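Local coordinates for alanine racemase (Corynebacterium glutamicum, PDB 2DY3), which belongs to the alanine racemase family, pairing an N-terminal TIM barrel with a C-terminal, mainly beta domain and binding pyridoxal-5'-phosphate as a dimer, at residues A27-V32 with M210-G216; I123-R129 with T157-C161; F267-A273 with D305-L311; R281-K286 with Q298-V302. One frame throughout, in Å; residues are numbered along the deposited sequence.

Contact 1: A27-V32 with M210-G216; sequences AKLMAV and MEMVRPG. With PLP (pyridoxal-5'-phosphate), chain F.
Met-212, its chi1 and chi2 both t, lies lengthwise against the neighbouring strand, its CE 3.3 Å from Lys-28 CB and its SD 3.8 Å from Met-30 CB. Residues 28-32 and 212-215 are extended and parallel, after a bent lead-in at Met-210 (phi 53°) and Glu-211, with Lys-28 beside Met-212 (CA-CA 4.4 Å) and Leu-29 beside Val-213 (5.6 Å). Four hydrogen bonds set this register: Lys-28 N to Glu-211 O (2.8 Å), Val-213 N to Lys-28 O (3.1 Å), Met-30 N to Val-213 O (3.0 Å) and, past the short strand 212-213, Val-32 N to Pro-215 O (3.1 Å). On the sheet face carrying Leu-29 and Val-213, Leu-29 CD2 packs 3.8 Å from Pro-215 CD. Beyond the pairing, Gly-216 N donates to PLP O3P (2.8 Å), Val-32 CG2 lies 3.6 Å from PLP C6, and Arg-214, chi1 p, brings NH1 to 2.9 Å from PLP N1. First strand against last, with the cofactor at their C-terminal ends, is the closure of a TIM barrel.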
# COMPACT_ATOMS: atom_id res chain seq x y z
N ALA B 27 -24.24 15.81 20.81
CA ALA B 27 -23.35 16.23 19.73
C ALA B 27 -23.51 15.32 18.51
O ALA B 27 -23.77 14.13 18.65
CB ALA B 27 -21.90 16.21 20.20
N LYS B 28 -23.36 15.89 17.32
CA LYS B 28 -23.47 15.10 16.10
C LYS B 28 -22.24 14.23 15.94
O LYS B 28 -21.15 14.59 16.39
CB LYS B 28 -23.65 16.02 14.89
CG LYS B 28 -24.95 16.82 14.94
CD LYS B 28 -25.08 17.76 13.75
CE LYS B 28 -26.41 18.51 13.80
NZ LYS B 28 -26.58 19.44 12.64
N LEU B 29 -22.40 13.08 15.28
CA LEU B 29 -21.31 12.15 15.07
C LEU B 29 -20.85 12.10 13.62
O LEU B 29 -21.55 11.57 12.77
CB LEU B 29 -21.74 10.74 15.49
CG LEU B 29 -20.78 9.76 16.18
CD1 LEU B 29 -21.23 8.35 15.85
CD2 LEU B 29 -19.35 9.97 15.75
N MET B 30 -19.68 12.66 13.34
CA MET B 30 -19.12 12.62 11.98
C MET B 30 -18.11 11.49 11.96
O MET B 30 -17.15 11.49 12.73
CB MET B 30 -18.40 13.92 11.63
CG MET B 30 -17.74 13.88 10.24
SD MET B 30 -16.88 15.40 9.78
CE MET B 30 -18.23 16.27 8.92
N ALA B 31 -18.33 10.51 11.09
CA ALA B 31 -17.43 9.38 10.99
C ALA B 31 -16.33 9.65 9.96
O ALA B 31 -16.61 9.86 8.78
CB ALA B 31 -18.20 8.12 10.60
N VAL B 32 -15.08 9.64 10.41
CA VAL B 32 -13.98 9.88 9.48
C VAL B 32 -13.61 8.58 8.78
O VAL B 32 -13.06 7.67 9.39
CB VAL B 32 -12.74 10.47 10.20
CG1 VAL B 32 -11.59 10.64 9.21
CG2 VAL B 32 -13.10 11.80 10.82
N MET B 210 -18.43 20.24 21.58
CA MET B 210 -19.03 21.28 20.77
C MET B 210 -20.29 20.73 20.12
O MET B 210 -21.01 19.95 20.75
CB MET B 210 -18.03 21.74 19.70
CG MET B 210 -16.72 22.21 20.30
SD MET B 210 -15.66 23.02 19.12
CE MET B 210 -16.36 24.67 19.13
N GLU B 211 -20.58 21.10 18.88
CA GLU B 211 -21.79 20.60 18.23
C GLU B 211 -21.56 19.28 17.50
O GLU B 211 -22.51 18.57 17.16
CB GLU B 211 -22.34 21.62 17.23
CG GLU B 211 -22.83 22.94 17.81
CD GLU B 211 -21.69 23.90 18.13
OE1 GLU B 211 -20.59 23.73 17.56
OE2 GLU B 211 -21.91 24.83 18.93
N MET B 212 -20.30 18.97 17.24
CA MET B 212 -19.98 17.75 16.51
C MET B 212 -18.58 17.25 16.83
O MET B 212 -17.68 18.05 17.11
CB MET B 212 -20.12 18.01 15.01
CG MET B 212 -19.98 16.78 14.09
SD MET B 212 -20.26 17.21 12.34
CE MET B 212 -21.93 16.68 12.12
N VAL B 213 -18.41 15.93 16.81
CA VAL B 213 -17.12 15.30 17.06
C VAL B 213 -16.83 14.47 15.80
O VAL B 213 -17.75 13.99 15.15
CB VAL B 213 -17.17 14.38 18.30
CG1 VAL B 213 -17.57 15.19 19.53
CG2 VAL B 213 -18.16 13.24 18.08
N ARG B 214 -15.55 14.32 15.46
CA ARG B 214 -15.21 13.56 14.26
C ARG B 214 -14.12 12.53 14.47
O ARG B 214 -12.98 12.71 14.06
CB ARG B 214 -14.80 14.49 13.12
CG ARG B 214 -13.71 15.47 13.44
CD ARG B 214 -13.14 16.10 12.16
NE ARG B 214 -12.20 17.19 12.44
CZ ARG B 214 -11.19 17.12 13.30
NH1 ARG B 214 -10.97 16.02 14.01
NH2 ARG B 214 -10.38 18.15 13.44
N PRO B 215 -14.48 11.41 15.11
CA PRO B 215 -13.49 10.36 15.34
C PRO B 215 -13.39 9.43 14.15
O PRO B 215 -14.36 9.22 13.41
CB PRO B 215 -14.02 9.66 16.59
CG PRO B 215 -15.50 9.75 16.40
CD PRO B 215 -15.72 11.15 15.86
N GLY B 216 -12.20 8.88 13.94
CA GLY B 216 -12.00 7.95 12.85
C GLY B 216 -11.60 6.61 13.45
O GLY B 216 -12.38 5.65 13.48
N1 PLP F . -10.17 14.98 11.43
C2 PLP F . -9.24 15.22 10.42
C2A PLP F . -9.14 16.62 9.82
C3 PLP F . -8.41 14.16 9.98
O3 PLP F . -7.48 14.39 8.98
C4 PLP F . -8.54 12.87 10.57
C4A PLP F . -7.64 11.68 10.16
C5 PLP F . -9.51 12.68 11.62
C6 PLP F . -10.31 13.73 12.03
C5A PLP F . -9.69 11.36 12.32
O4P PLP F . -8.77 11.22 13.39
P PLP F . -8.65 9.94 14.38
O1P PLP F . -8.48 8.74 13.58
O2P PLP F . -7.46 10.29 15.17
O3P PLP F . -9.92 9.96 15.13

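Contact 2: I123-R129 with T157-C161; sequences IDSGLHR and THLAC. With PLP (pyridoxal-5'-phosphate), chain F.
Neither segment is regular helix or strand; each is the loop that follows a barrel strand, 117-122 and 150-156 respectively. They start side by side, Ile-123 CA 5.0 Å from Thr-157 CA, and spread to 7.0 Å between Leu-127 CA and Ala-160 CA. In 123-129 the chain bends as an Asx turn: Asp-124 OD1 accepts from Gly-126 N (2.9 Å) and also from His-128 N (3.1 Å), with Gly-126 at phi 132° and His-128 at 60°. Thr-157, chi1 t, ties the loops together by donating from OG1 to Ile-123 O (2.7 Å). A water adds a second link, giving a hydrogen bond to Ile-123 O (3.2 Å) and taking one from His-158 N (2.8 Å). These are loops at the C-terminal ends of adjacent TIM-barrel strands, the end where the cofactor binds: PLP C2 sits over one face of the His-158 ring, 3.5 Å from CE1. Farther out, Leu-127 CD2 presses on Ala-160 CB (3.2 Å) and comes to 3.1 Å from His-158 O, while the extended Arg-129 side chain reaches across to place NH2 3.4 Å from Ala-160 CB. The outer side of the pair faces the second subunit, whose Lys-246 forms a salt bridge with Asp-124 and a hydrogen bond with Arg-129 O.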
# COMPACT_ATOMS: atom_id res chain seq x y z
N ILE B 123 -9.54 25.98 10.43
CA ILE B 123 -8.74 26.96 11.14
C ILE B 123 -7.35 26.48 11.54
O ILE B 123 -7.21 25.42 12.15
CB ILE B 123 -9.45 27.43 12.43
CG1 ILE B 123 -10.76 28.14 12.09
CG2 ILE B 123 -8.52 28.34 13.24
CD1 ILE B 123 -10.57 29.40 11.24
N ASP B 124 -6.33 27.26 11.19
CA ASP B 124 -4.97 26.92 11.57
C ASP B 124 -4.90 27.46 12.99
O ASP B 124 -4.73 28.66 13.20
CB ASP B 124 -3.95 27.64 10.68
CG ASP B 124 -2.51 27.46 11.16
OD1 ASP B 124 -2.31 27.09 12.34
OD2 ASP B 124 -1.58 27.69 10.36
N SER B 125 -5.05 26.57 13.98
CA SER B 125 -5.02 26.99 15.37
C SER B 125 -3.65 26.94 16.03
O SER B 125 -3.54 26.90 17.25
CB SER B 125 -6.01 26.15 16.19
OG SER B 125 -5.72 24.77 16.08
N GLY B 126 -2.59 26.93 15.23
CA GLY B 126 -1.26 26.90 15.80
C GLY B 126 -0.29 25.89 15.23
O GLY B 126 0.92 26.04 15.37
N LEU B 127 -0.81 24.85 14.58
CA LEU B 127 0.05 23.82 14.00
C LEU B 127 0.81 24.34 12.78
O LEU B 127 1.85 23.80 12.41
CB LEU B 127 -0.79 22.61 13.59
CG LEU B 127 -1.21 21.67 14.73
CD1 LEU B 127 -1.08 22.36 16.08
CD2 LEU B 127 -2.63 21.21 14.48
N HIS B 128 0.29 25.40 12.17
CA HIS B 128 0.91 25.98 10.99
C HIS B 128 1.04 25.02 9.82
O HIS B 128 2.02 25.05 9.08
CB HIS B 128 2.28 26.55 11.36
CG HIS B 128 2.21 27.80 12.15
ND1 HIS B 128 3.31 28.38 12.75
CD2 HIS B 128 1.16 28.61 12.44
CE1 HIS B 128 2.95 29.49 13.36
NE2 HIS B 128 1.65 29.66 13.19
N ARG B 129 0.07 24.14 9.73
CA ARG B 129 -0.04 23.25 8.59
C ARG B 129 -1.01 23.80 7.55
O ARG B 129 -0.75 24.91 7.08
CB ARG B 129 -0.50 21.86 9.03
CG ARG B 129 0.44 21.17 10.01
CD ARG B 129 0.03 19.72 10.21
NE ARG B 129 0.41 19.23 11.53
CZ ARG B 129 0.16 17.99 11.95
NH1 ARG B 129 -0.46 17.13 11.16
NH2 ARG B 129 0.54 17.62 13.17
N THR B 157 -10.97 22.68 13.65
CA THR B 157 -9.53 22.69 13.68
C THR B 157 -9.16 21.26 13.99
O THR B 157 -9.97 20.49 14.52
CB THR B 157 -8.96 23.65 14.75
OG1 THR B 157 -7.60 23.97 14.43
CG2 THR B 157 -9.02 23.01 16.14
N HIS B 158 -7.95 20.87 13.64
CA HIS B 158 -7.55 19.51 13.90
C HIS B 158 -6.55 19.52 15.03
O HIS B 158 -5.40 19.91 14.86
CB HIS B 158 -6.93 18.91 12.64
CG HIS B 158 -6.67 17.44 12.73
ND1 HIS B 158 -7.58 16.54 13.25
CD2 HIS B 158 -5.60 16.70 12.33
CE1 HIS B 158 -7.09 15.32 13.17
NE2 HIS B 158 -5.89 15.39 12.61
N LEU B 159 -7.00 19.15 16.22
CA LEU B 159 -6.07 19.10 17.32
C LEU B 159 -5.00 18.15 16.85
O LEU B 159 -5.22 16.94 16.91
CB LEU B 159 -6.69 18.48 18.57
CG LEU B 159 -7.58 19.35 19.43
CD1 LEU B 159 -6.84 20.65 19.63
CD2 LEU B 159 -8.92 19.59 18.77
N ALA B 160 -3.88 18.65 16.35
CA ALA B 160 -2.79 17.75 15.93
C ALA B 160 -2.76 16.86 17.15
O ALA B 160 -3.15 17.33 18.22
CB ALA B 160 -1.47 18.52 15.82
N CYS B 161 -2.31 15.61 17.05
CA CYS B 161 -2.31 14.78 18.24
C CYS B 161 -1.27 15.02 19.30
O CYS B 161 -0.17 14.47 19.27
CB CYS B 161 -2.34 13.31 17.90
SG CYS B 161 -4.03 12.75 18.08
N1 PLP F . -10.17 14.98 11.43
C2 PLP F . -9.24 15.22 10.42
C2A PLP F . -9.14 16.62 9.82
C3 PLP F . -8.41 14.16 9.98
O3 PLP F . -7.48 14.39 8.98
C4 PLP F . -8.54 12.87 10.57
C4A PLP F . -7.64 11.68 10.16
C5 PLP F . -9.51 12.68 11.62
C6 PLP F . -10.31 13.73 12.03
C5A PLP F . -9.69 11.36 12.32
O4P PLP F . -8.77 11.22 13.39
P PLP F . -8.65 9.94 14.38
O1P PLP F . -8.48 8.74 13.58
O2P PLP F . -7.46 10.29 15.17
O3P PLP F . -9.92 9.96 15.13
O HOH W 1 -6.97 22.32 11.50

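Contact 3: F267-A273 with D305-L311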
# COMPACT_ATOMS: atom_id res chain seq x y z
N PHE B 267 12.51 -26.43 11.77
CA PHE B 267 11.59 -26.23 10.67
C PHE B 267 11.28 -24.74 10.56
O PHE B 267 11.35 -24.00 11.55
CB PHE B 267 10.27 -26.97 10.93
CG PHE B 267 10.43 -28.45 11.10
CD1 PHE B 267 10.18 -29.32 10.05
CD2 PHE B 267 10.80 -28.98 12.33
CE1 PHE B 267 10.29 -30.69 10.22
CE2 PHE B 267 10.92 -30.35 12.50
CZ PHE B 267 10.66 -31.20 11.44
N VAL B 268 10.93 -24.31 9.35
CA VAL B 268 10.54 -22.94 9.09
C VAL B 268 9.30 -23.06 8.23
O VAL B 268 9.05 -24.10 7.63
CB VAL B 268 11.61 -22.13 8.30
CG1 VAL B 268 12.89 -22.03 9.10
CG2 VAL B 268 11.86 -22.76 6.94
N ALA B 269 8.51 -21.99 8.19
CA ALA B 269 7.30 -21.97 7.39
C ALA B 269 7.31 -20.70 6.55
O ALA B 269 7.79 -19.65 6.99
CB ALA B 269 6.05 -22.00 8.29
N VAL B 270 6.82 -20.80 5.32
CA VAL B 270 6.78 -19.66 4.43
C VAL B 270 5.36 -19.11 4.40
O VAL B 270 4.41 -19.86 4.21
CB VAL B 270 7.20 -20.05 3.00
CG1 VAL B 270 7.19 -18.82 2.10
CG2 VAL B 270 8.59 -20.68 3.03
N VAL B 271 5.20 -17.81 4.63
CA VAL B 271 3.87 -17.22 4.57
C VAL B 271 3.88 -16.25 3.39
O VAL B 271 4.74 -15.38 3.29
CB VAL B 271 3.49 -16.52 5.92
CG1 VAL B 271 4.72 -16.40 6.80
CG2 VAL B 271 2.85 -15.18 5.66
N PRO B 272 2.93 -16.44 2.47
CA PRO B 272 2.73 -15.66 1.24
C PRO B 272 2.38 -14.19 1.40
O PRO B 272 1.32 -13.75 0.97
CB PRO B 272 1.62 -16.44 0.53
CG PRO B 272 0.79 -16.92 1.67
CD PRO B 272 1.85 -17.42 2.64
N ALA B 273 3.29 -13.43 2.01
CA ALA B 273 3.11 -11.99 2.19
C ALA B 273 4.50 -11.35 2.23
O ALA B 273 5.35 -11.78 3.02
CB ALA B 273 2.36 -11.72 3.49
N ASP B 305 7.52 -11.06 -2.05
CA ASP B 305 6.27 -11.81 -1.99
C ASP B 305 6.07 -12.66 -0.74
O ASP B 305 5.00 -13.23 -0.56
CB ASP B 305 6.16 -12.72 -3.21
CG ASP B 305 6.47 -12.00 -4.50
OD1 ASP B 305 5.76 -11.03 -4.86
OD2 ASP B 305 7.45 -12.39 -5.17
N GLN B 306 7.08 -12.74 0.12
CA GLN B 306 6.96 -13.58 1.30
C GLN B 306 7.99 -13.33 2.40
O GLN B 306 8.98 -12.62 2.20
CB GLN B 306 7.04 -15.05 0.86
CG GLN B 306 8.16 -15.32 -0.15
CD GLN B 306 8.29 -16.78 -0.56
OE1 GLN B 306 7.35 -17.38 -1.08
NE2 GLN B 306 9.47 -17.35 -0.33
N PHE B 307 7.72 -13.92 3.56
CA PHE B 307 8.65 -13.86 4.68
C PHE B 307 8.60 -15.21 5.37
O PHE B 307 7.69 -16.01 5.12
CB PHE B 307 8.31 -12.73 5.67
CG PHE B 307 7.01 -12.90 6.40
CD1 PHE B 307 5.84 -12.32 5.92
CD2 PHE B 307 6.96 -13.58 7.61
CE1 PHE B 307 4.67 -12.40 6.64
CE2 PHE B 307 5.78 -13.67 8.33
CZ PHE B 307 4.64 -13.08 7.84
N VAL B 308 9.57 -15.48 6.24
CA VAL B 308 9.66 -16.77 6.90
C VAL B 308 9.54 -16.67 8.42
O VAL B 308 9.91 -15.67 9.02
CB VAL B 308 11.01 -17.45 6.56
CG1 VAL B 308 11.01 -18.90 7.02
CG2 VAL B 308 11.27 -17.34 5.06
N ILE B 309 9.01 -17.74 9.01
CA ILE B 309 8.86 -17.82 10.46
C ILE B 309 9.49 -19.13 10.93
O ILE B 309 9.50 -20.12 10.18
CB ILE B 309 7.37 -17.80 10.88
CG1 ILE B 309 6.65 -19.04 10.34
CG2 ILE B 309 6.70 -16.54 10.35
CD1 ILE B 309 5.22 -19.16 10.82
N SER B 310 10.01 -19.13 12.15
CA SER B 310 10.62 -20.34 12.68
C SER B 310 9.64 -21.11 13.55
O SER B 310 8.99 -20.55 14.44
CB SER B 310 11.88 -20.00 13.49
OG SER B 310 11.60 -19.09 14.54
N LEU B 311 9.52 -22.39 13.27
CA LEU B 311 8.63 -23.27 14.00
C LEU B 311 9.41 -24.03 15.06
O LEU B 311 8.84 -24.78 15.86
CB LEU B 311 8.00 -24.27 13.02
CG LEU B 311 7.36 -23.70 11.75
CD1 LEU B 311 6.84 -24.83 10.88
CD2 LEU B 311 6.23 -22.74 12.13
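Backbone hydrogen bonds hold the two strands antiparallel, their axes 4.5 Å apart at closest and their directions 148° apart. Ala-269 and Ile-309 form a hydrogen-bonded pair through Ala-269 N to Ile-309 O (2.9 Å) and Ile-309 N to Ala-269 O (3.0 Å). Val-271 and Phe-307 form another, with Val-271 N to Phe-307 O at 3.1 Å and a weak return bond, Phe-307 N to Val-271 O, at 3.3 Å. Leu-311 N to Phe-267 O (3.0 Å) carries the ladder on toward Gly-312. Past Val-271, an inverse gamma turn centred on Pro-272 (Ala-273 N to Val-271 O, 2.7 Å) breaks the ladder. This is a central pairing in the mixed sheet of the C-terminal domain, flanked by strands 236-247 and 294-299. The apolar contacts divide between its faces. On one, Val-271 CG1 makes a CH-pi contact with the Phe-307 ring, 3.6 Å from its centroid, and Ala-269 CB meets Ile-309 CG1 (3.7 Å) and Leu-311 CD1 (3.9 Å). On the other, Val-268 CB packs on Val-308 CG1 (3.5 Å), close to His-128 and Arg-129 of the second subunit. Among charged groups, Asp-305 forms a salt bridge with Arg-355 and touches a bound PLP beside Lys-34 of the second subunit.

Contact 4: R281-K286 with Q298-V302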
# COMPACT_ATOMS: atom_id res chain seq x y z
N ARG B 281 10.10 -4.28 5.27
CA ARG B 281 11.33 -5.05 5.37
C ARG B 281 11.92 -4.82 6.76
O ARG B 281 12.59 -5.69 7.32
CB ARG B 281 12.32 -4.61 4.29
CG ARG B 281 11.87 -4.95 2.87
CD ARG B 281 12.80 -4.39 1.80
NE ARG B 281 14.16 -4.90 1.89
CZ ARG B 281 15.18 -4.22 2.41
NH1 ARG B 281 14.99 -3.00 2.89
NH2 ARG B 281 16.39 -4.76 2.46
N HIS B 282 11.65 -3.65 7.33
CA HIS B 282 12.14 -3.27 8.65
C HIS B 282 11.51 -4.05 9.79
O HIS B 282 12.01 -4.05 10.92
CB HIS B 282 11.91 -1.77 8.90
CG HIS B 282 12.78 -0.88 8.07
ND1 HIS B 282 12.58 0.48 7.97
CD2 HIS B 282 13.87 -1.16 7.30
CE1 HIS B 282 13.50 1.00 7.18
NE2 HIS B 282 14.29 0.03 6.76
N ALA B 283 10.40 -4.72 9.51
CA ALA B 283 9.72 -5.51 10.53
C ALA B 283 10.53 -6.76 10.87
O ALA B 283 10.18 -7.50 11.79
CB ALA B 283 8.33 -5.90 10.05
N GLN B 284 11.61 -6.98 10.13
CA GLN B 284 12.45 -8.14 10.35
C GLN B 284 12.88 -8.34 11.80
O GLN B 284 13.41 -7.43 12.44
CB GLN B 284 13.70 -8.06 9.46
CG GLN B 284 14.70 -9.17 9.71
CD GLN B 284 15.79 -9.24 8.65
OE1 GLN B 284 16.70 -10.06 8.74
NE2 GLN B 284 15.70 -8.38 7.65
N GLY B 285 12.65 -9.55 12.31
CA GLY B 285 13.02 -9.90 13.67
C GLY B 285 12.32 -9.15 14.79
O GLY B 285 12.76 -9.21 15.95
N LYS B 286 11.23 -8.46 14.48
CA LYS B 286 10.52 -7.70 15.49
C LYS B 286 9.17 -8.27 15.90
O LYS B 286 8.57 -7.82 16.87
CB LYS B 286 10.31 -6.26 15.02
CG LYS B 286 11.59 -5.51 14.67
CD LYS B 286 11.26 -4.07 14.32
CE LYS B 286 12.50 -3.30 13.91
NZ LYS B 286 12.13 -1.92 13.47
N GLN B 298 9.13 -14.22 13.23
CA GLN B 298 9.52 -14.04 11.84
C GLN B 298 11.04 -14.06 11.87
O GLN B 298 11.65 -13.58 12.82
CB GLN B 298 8.99 -12.68 11.33
CG GLN B 298 9.50 -12.23 9.96
CD GLN B 298 10.93 -11.73 10.01
OE1 GLN B 298 11.39 -11.23 11.04
NE2 GLN B 298 11.65 -11.85 8.89
N VAL B 299 11.65 -14.64 10.84
CA VAL B 299 13.10 -14.73 10.76
C VAL B 299 13.60 -14.44 9.35
O VAL B 299 12.88 -14.64 8.38
CB VAL B 299 13.61 -16.14 11.14
CG1 VAL B 299 13.34 -16.42 12.60
CG2 VAL B 299 12.93 -17.17 10.27
N GLY B 300 14.83 -13.96 9.26
CA GLY B 300 15.42 -13.67 7.97
C GLY B 300 14.91 -12.41 7.31
O GLY B 300 14.26 -11.58 7.94
N ARG B 301 15.20 -12.28 6.02
CA ARG B 301 14.80 -11.11 5.26
C ARG B 301 13.37 -11.19 4.74
O ARG B 301 12.91 -12.26 4.31
CB ARG B 301 15.75 -10.91 4.08
CG ARG B 301 17.20 -11.22 4.39
CD ARG B 301 18.15 -10.60 3.38
NE ARG B 301 18.21 -9.14 3.52
CZ ARG B 301 19.07 -8.36 2.87
NH1 ARG B 301 19.95 -8.90 2.02
NH2 ARG B 301 19.07 -7.05 3.07
N VAL B 302 12.66 -10.07 4.81
CA VAL B 302 11.31 -10.03 4.28
C VAL B 302 11.52 -9.79 2.79
O VAL B 302 12.19 -8.83 2.41
CB VAL B 302 10.48 -8.87 4.87
CG1 VAL B 302 9.19 -8.69 4.07
CG2 VAL B 302 10.16 -9.14 6.34
O HOH W 2 13.74 -7.63 5.85
O HOH W 3 14.50 -7.45 1.32
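Gln-284, Arg-281 and Val-302 lose the most surface here, and water does much of the joining between them. Arg-281 O accepts from one water (2.7 Å), which in turn accepts from Val-302 N (2.9 Å). A weak bond from Gln-284 NE2 (2.8 Å) also reaches this water, but the Gln-284 amide is crowded against Gly-300 O and its place is less certain. A second water takes a hydrogen bond from Arg-281 NE (2.6 Å) and gives one to Val-302 O (2.9 Å). Val-302 turns its CA-to-CB bond toward 281-286, and its side chain also packs on Phe-307 of the neighbouring strand. The backbone round Gln-284 is folded into two consecutive beta turns: a type I turn closed by Gln-284 N to Arg-281 O (3.2 Å), then a type II turn closed by Lys-286 N to Ala-283 O (3.0 Å), with Gly-285 at phi 64°. These turns lead into strand 288-291, which forms a hairpin with strand 294-299, so the contact joins the entry and exit of that hairpin. Next to Gln-284, Gly-285 N donates a very short bond to Gln-298 OE1 (2.5 Å). The guanidinium of Arg-281 approaches a like charge, its NH2 3.6 Å from Arg-301 NH2. Arg-301 O, for its part, accepts a hydrogen bond from Arg-129 of the second subunit.

In the fold
The four contacts fall into two pairs, one in each domain. Contacts 1 and 2 belong to the barrel, centres about 17 Å apart, and touch the same PLP; Arg-214 of contact 1 reaches contact 2, its NH2 2.6 Å from Thr-157 O. Contacts 3 and 4 belong to the C-terminal sheet, centres about 10 Å apart, and meet where Val-308 O lies 2.7 Å from Val-299 N, a probable hydrogen bond. Within the chain the pairs come no closer than about 21 Å between nearest atoms (contacts 2 and 4). The dimer bridges them: Arg-129 NH2 of contact 2 donates to the backbone O of Arg-301 of the second subunit, and Asp-305 of contact 3 touches a PLP beside that subunit's Lys-34.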